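Local coordinates for Fe-regulated protein B (Neisseria meningitidis, PDB 4AIP) that serves as a TonB-dependent outer-membrane iron transporter, with siderophore uptake as its probable role, at residues T357-F368 and K379-K390. Numbering follows the deposited sequence.
Sequences TRITTRGANFNF and KYGINYRHQEIK
Phe368 lays its CB over one face of the Tyr380 ring, 3.8 Å from the ring centroid, a CH-pi contact within a beta hairpin of the transmembrane barrel; the ring planes are 11° apart but slid apart, barely overlapping. The Phe368 ring meets Tyr380 O at its edge, in plane. With chi1 at 53°, Tyr380 swings its ring between its own N and carbonyl carbon, bringing the face under Phe368 CB. Near the segments' other end Lys390 CD sits over the centre of the Arg358 guanidinium, 3.9 Å above its plane. The segments run antiparallel at 172°, joined by twelve backbone hydrogen bonds from Arg358–Lys390 to Phe368–Tyr380. Phe366, Ile382 and Tyr384 share the aromatic pair's side of the sheet. The other side carries Asn365, Asn383, Arg385 and Gln387 and faces the plug, where Gln387 OE1 accepts from Asp127 N; Arg385 NH2 instead pairs with Asp441 on neighbouring barrel strand 438-452. Lys390, extended beyond CG, reaches diagonally past its paired residue, and its NZ donates to Thr360 OG1 at 3.0 Å. Asn383 ND2 gives a 2.8 Å bond to Asn365 OD1; a water 2.7 Å from that oxygen and 2.9 Å from Tyr384 O could donate to either.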
loop_
_atom_site.group_PDB
_atom_site.type_symbol
_atom_site.label_atom_id
_atom_site.label_comp_id
_atom_site.label_asym_id
_atom_site.label_seq_id
_atom_site.Cartn_x
_atom_site.Cartn_y
_atom_site.Cartn_z
ATOM N N THR B 357 -4.341 -19.706 -2.207
ATOM C CA THR B 357 -5.000 -20.823 -1.612
ATOM C C THR B 357 -5.965 -20.289 -0.599
ATOM O O THR B 357 -5.611 -19.456 0.236
ATOM C CB THR B 357 -3.969 -21.757 -0.917
ATOM O OG1 THR B 357 -2.985 -22.201 -1.873
ATOM C CG2 THR B 357 -4.646 -22.969 -0.347
ATOM N N ARG B 358 -7.205 -20.757 -0.655
ATOM C CA ARG B 358 -8.203 -20.261 0.331
ATOM C C ARG B 358 -8.820 -21.304 1.190
ATOM O O ARG B 358 -8.954 -22.445 0.764
ATOM C CB ARG B 358 -9.285 -19.543 -0.368
ATOM C CG ARG B 358 -8.698 -18.397 -1.121
ATOM C CD ARG B 358 -9.550 -18.049 -2.251
ATOM N NE ARG B 358 -10.821 -17.766 -1.671
ATOM C CZ ARG B 358 -11.926 -17.444 -2.337
ATOM N NH1 ARG B 358 -12.018 -17.333 -3.616
ATOM N NH2 ARG B 358 -12.993 -17.225 -1.714
ATOM N N ILE B 359 -9.145 -20.932 2.422
ATOM C CA ILE B 359 -10.065 -21.746 3.220
ATOM C C ILE B 359 -11.148 -20.825 3.725
ATOM O O ILE B 359 -10.840 -19.812 4.386
ATOM C CB ILE B 359 -9.415 -22.374 4.425
ATOM C CG1 ILE B 359 -8.129 -23.083 4.029
ATOM C CG2 ILE B 359 -10.398 -23.360 5.093
ATOM C CD1 ILE B 359 -7.239 -23.434 5.234
ATOM N N THR B 360 -12.401 -21.198 3.440
ATOM C CA THR B 360 -13.545 -20.402 3.843
ATOM C C THR B 360 -14.337 -21.160 4.871
ATOM O O THR B 360 -14.654 -22.351 4.647
ATOM C CB THR B 360 -14.490 -20.081 2.620
ATOM O OG1 THR B 360 -13.745 -19.407 1.598
ATOM C CG2 THR B 360 -15.707 -19.212 3.060
ATOM N N THR B 361 -14.684 -20.465 5.955
ATOM C CA THR B 361 -15.442 -21.057 7.028
ATOM C C THR B 361 -16.703 -20.216 7.287
ATOM O O THR B 361 -16.619 -19.034 7.662
ATOM C CB THR B 361 -14.533 -21.193 8.296
ATOM O OG1 THR B 361 -13.455 -22.090 7.995
ATOM C CG2 THR B 361 -15.292 -21.689 9.502
ATOM N N ARG B 362 -17.859 -20.852 7.101
ATOM C CA ARG B 362 -19.139 -20.231 7.397
ATOM C C ARG B 362 -19.726 -20.803 8.626
ATOM O O ARG B 362 -19.925 -21.988 8.738
ATOM C CB ARG B 362 -20.136 -20.439 6.285
ATOM C CG ARG B 362 -19.815 -19.616 5.013
ATOM C CD ARG B 362 -20.828 -19.961 3.856
ATOM N NE ARG B 362 -20.762 -19.116 2.650
ATOM C CZ ARG B 362 -19.694 -18.420 2.263
ATOM N NH1 ARG B 362 -18.731 -18.445 3.040
ATOM N NH2 ARG B 362 -19.541 -17.683 1.191
ATOM N N GLY B 363 -20.066 -19.982 9.573
ATOM C CA GLY B 363 -20.602 -20.578 10.750
ATOM C C GLY B 363 -21.718 -19.792 11.346
ATOM O O GLY B 363 -21.889 -18.587 11.045
ATOM N N ALA B 364 -22.463 -20.445 12.198
ATOM C CA ALA B 364 -23.411 -19.715 13.031
ATOM C C ALA B 364 -23.589 -20.435 14.336
ATOM O O ALA B 364 -23.545 -21.682 14.394
ATOM C CB ALA B 364 -24.794 -19.647 12.316
ATOM N N ASN B 365 -23.866 -19.678 15.371
ATOM C CA ASN B 365 -24.138 -20.282 16.664
ATOM C C ASN B 365 -25.333 -19.645 17.297
ATOM O O ASN B 365 -25.473 -18.447 17.243
ATOM C CB ASN B 365 -22.960 -20.029 17.576
ATOM C CG ASN B 365 -21.715 -20.635 17.043
ATOM O OD1 ASN B 365 -21.586 -21.857 17.021
ATOM N ND2 ASN B 365 -20.798 -19.801 16.577
ATOM N N PHE B 366 -26.208 -20.431 17.907
ATOM C CA PHE B 366 -27.261 -19.845 18.693
ATOM C C PHE B 366 -27.273 -20.394 20.085
ATOM O O PHE B 366 -27.195 -21.595 20.297
ATOM C CB PHE B 366 -28.599 -20.240 18.078
ATOM C CG PHE B 366 -28.953 -19.436 16.899
ATOM C CD1 PHE B 366 -28.407 -19.705 15.642
ATOM C CD2 PHE B 366 -29.851 -18.390 17.048
ATOM C CE1 PHE B 366 -28.784 -18.909 14.512
ATOM C CE2 PHE B 366 -30.216 -17.578 15.962
ATOM C CZ PHE B 366 -29.690 -17.838 14.682
ATOM N N ASN B 367 -27.550 -19.536 21.033
ATOM C CA ASN B 367 -27.384 -19.927 22.393
ATOM C C ASN B 367 -28.422 -19.254 23.229
ATOM O O ASN B 367 -28.503 -18.035 23.184
ATOM C CB ASN B 367 -26.056 -19.352 22.807
ATOM C CG ASN B 367 -25.499 -20.084 23.880
ATOM O OD1 ASN B 367 -24.937 -21.142 23.625
ATOM N ND2 ASN B 367 -25.703 -19.626 25.130
ATOM N N PHE B 368 -29.183 -20.025 24.004
ATOM C CA PHE B 368 -30.289 -19.504 24.769
ATOM C C PHE B 368 -30.094 -19.905 26.167
ATOM O O PHE B 368 -29.745 -21.029 26.446
ATOM C CB PHE B 368 -31.653 -20.120 24.322
ATOM C CG PHE B 368 -31.935 -20.058 22.817
ATOM C CD1 PHE B 368 -31.273 -20.917 21.938
ATOM C CD2 PHE B 368 -32.875 -19.160 22.292
ATOM C CE1 PHE B 368 -31.530 -20.897 20.589
ATOM C CE2 PHE B 368 -33.112 -19.118 20.904
ATOM C CZ PHE B 368 -32.454 -20.003 20.064
ATOM N N LYS B 379 -29.337 -23.924 29.673
ATOM C CA LYS B 379 -28.732 -23.368 28.461
ATOM C C LYS B 379 -29.023 -24.403 27.409
ATOM O O LYS B 379 -29.024 -25.592 27.723
ATOM C CB LYS B 379 -27.220 -23.269 28.560
ATOM C CG LYS B 379 -26.708 -22.456 29.689
ATOM C CD LYS B 379 -25.170 -22.434 29.730
ATOM C CE LYS B 379 -24.609 -21.277 28.929
ATOM N NZ LYS B 379 -25.076 -19.999 29.543
ATOM N N TYR B 380 -29.258 -23.962 26.170
ATOM C CA TYR B 380 -29.444 -24.884 25.082
ATOM C C TYR B 380 -29.165 -24.079 23.837
ATOM O O TYR B 380 -29.301 -22.865 23.859
ATOM C CB TYR B 380 -30.878 -25.498 25.071
ATOM C CG TYR B 380 -31.994 -24.493 25.096
ATOM C CD1 TYR B 380 -32.517 -23.966 23.919
ATOM C CD2 TYR B 380 -32.546 -24.069 26.313
ATOM C CE1 TYR B 380 -33.577 -22.998 23.944
ATOM C CE2 TYR B 380 -33.632 -23.137 26.361
ATOM C CZ TYR B 380 -34.126 -22.602 25.176
ATOM O OH TYR B 380 -35.148 -21.676 25.241
ATOM N N GLY B 381 -28.790 -24.754 22.752
ATOM C CA GLY B 381 -28.527 -24.069 21.548
ATOM C C GLY B 381 -28.014 -24.986 20.483
ATOM O O GLY B 381 -28.091 -26.245 20.587
ATOM N N ILE B 382 -27.480 -24.381 19.428
ATOM C CA ILE B 382 -27.076 -25.183 18.267
ATOM C C ILE B 382 -25.821 -24.513 17.701
ATOM O O ILE B 382 -25.692 -23.288 17.781
ATOM C CB ILE B 382 -28.253 -25.256 17.265
ATOM C CG1 ILE B 382 -27.808 -25.742 15.900
ATOM C CG2 ILE B 382 -28.950 -23.876 17.106
ATOM C CD1 ILE B 382 -27.672 -24.558 14.943
ATOM N N ASN B 383 -24.893 -25.299 17.153
ATOM C CA ASN B 383 -23.718 -24.781 16.470
ATOM C C ASN B 383 -23.708 -25.291 15.047
ATOM O O ASN B 383 -24.039 -26.482 14.819
ATOM C CB ASN B 383 -22.438 -25.304 17.134
ATOM C CG ASN B 383 -22.379 -24.986 18.662
ATOM O OD1 ASN B 383 -22.467 -25.882 19.485
ATOM N ND2 ASN B 383 -22.248 -23.722 19.010
ATOM N N TYR B 384 -23.310 -24.424 14.092
ATOM C CA TYR B 384 -23.166 -24.835 12.684
ATOM C C TYR B 384 -21.884 -24.251 12.125
ATOM O O TYR B 384 -21.612 -23.068 12.307
ATOM C CB TYR B 384 -24.375 -24.355 11.842
ATOM C CG TYR B 384 -24.209 -24.638 10.363
ATOM C CD1 TYR B 384 -23.532 -23.756 9.549
ATOM C CD2 TYR B 384 -24.673 -25.817 9.783
ATOM C CE1 TYR B 384 -23.319 -24.022 8.194
ATOM C CE2 TYR B 384 -24.463 -26.091 8.420
ATOM C CZ TYR B 384 -23.809 -25.161 7.641
ATOM O OH TYR B 384 -23.593 -25.320 6.273
ATOM N N ARG B 385 -21.114 -25.070 11.437
ATOM C CA ARG B 385 -19.948 -24.625 10.750
ATOM C C ARG B 385 -19.746 -25.431 9.456
ATOM O O ARG B 385 -19.881 -26.697 9.454
ATOM C CB ARG B 385 -18.736 -24.778 11.617
ATOM C CG ARG B 385 -17.466 -24.271 10.955
ATOM C CD ARG B 385 -16.221 -24.406 11.830
ATOM N NE ARG B 385 -15.768 -25.795 11.962
ATOM C CZ ARG B 385 -15.027 -26.230 12.976
ATOM N NH1 ARG B 385 -14.640 -25.365 13.949
ATOM N NH2 ARG B 385 -14.682 -27.518 13.025
ATOM N N HIS B 386 -19.457 -24.701 8.372
ATOM C CA HIS B 386 -19.108 -25.287 7.093
ATOM C C HIS B 386 -17.757 -24.740 6.637
ATOM O O HIS B 386 -17.501 -23.524 6.687
ATOM C CB HIS B 386 -20.174 -24.916 6.066
ATOM C CG HIS B 386 -19.929 -25.414 4.681
ATOM N ND1 HIS B 386 -19.198 -24.711 3.749
ATOM C CD2 HIS B 386 -20.440 -26.475 4.016
ATOM C CE1 HIS B 386 -19.180 -25.362 2.596
ATOM N NE2 HIS B 386 -19.914 -26.450 2.733
ATOM N N GLN B 387 -16.907 -25.627 6.158
ATOM C CA GLN B 387 -15.568 -25.198 5.799
ATOM C C GLN B 387 -15.353 -25.757 4.440
ATOM O O GLN B 387 -15.702 -26.924 4.170
ATOM C CB GLN B 387 -14.475 -25.811 6.698
ATOM C CG GLN B 387 -14.475 -25.398 8.115
ATOM C CD GLN B 387 -13.362 -26.081 8.943
ATOM O OE1 GLN B 387 -13.283 -25.860 10.125
ATOM N NE2 GLN B 387 -12.520 -26.885 8.324
ATOM N N GLU B 388 -14.698 -24.962 3.615
ATOM C CA GLU B 388 -14.413 -25.363 2.279
ATOM C C GLU B 388 -13.035 -24.870 1.936
ATOM O O GLU B 388 -12.721 -23.702 2.124
ATOM C CB GLU B 388 -15.418 -24.717 1.306
ATOM C CG GLU B 388 -15.158 -25.068 -0.161
ATOM C CD GLU B 388 -16.309 -24.731 -1.121
ATOM O OE1 GLU B 388 -17.396 -24.237 -0.664
ATOM O OE2 GLU B 388 -16.120 -24.943 -2.353
ATOM N N ILE B 389 -12.244 -25.746 1.347
ATOM C CA ILE B 389 -10.923 -25.431 0.940
ATOM C C ILE B 389 -10.856 -25.270 -0.571
ATOM O O ILE B 389 -11.218 -26.170 -1.309
ATOM C CB ILE B 389 -10.000 -26.597 1.322
ATOM C CG1 ILE B 389 -9.803 -26.673 2.821
ATOM C CG2 ILE B 389 -8.636 -26.484 0.656
ATOM C CD1 ILE B 389 -8.827 -27.767 3.217
ATOM N N LYS B 390 -10.291 -24.154 -1.027
ATOM C CA LYS B 390 -10.213 -23.900 -2.460
ATOM C C LYS B 390 -8.802 -23.751 -2.991
ATOM O O LYS B 390 -8.159 -22.714 -2.782
ATOM C CB LYS B 390 -11.004 -22.665 -2.786
ATOM C CG LYS B 390 -12.229 -22.621 -2.006
ATOM C CD LYS B 390 -12.878 -21.291 -2.029
ATOM C CE LYS B 390 -14.164 -21.420 -1.240
ATOM N NZ LYS B 390 -14.900 -20.180 -1.018
HETATM O O HOH W 1 -20.286 -22.529 14.779
#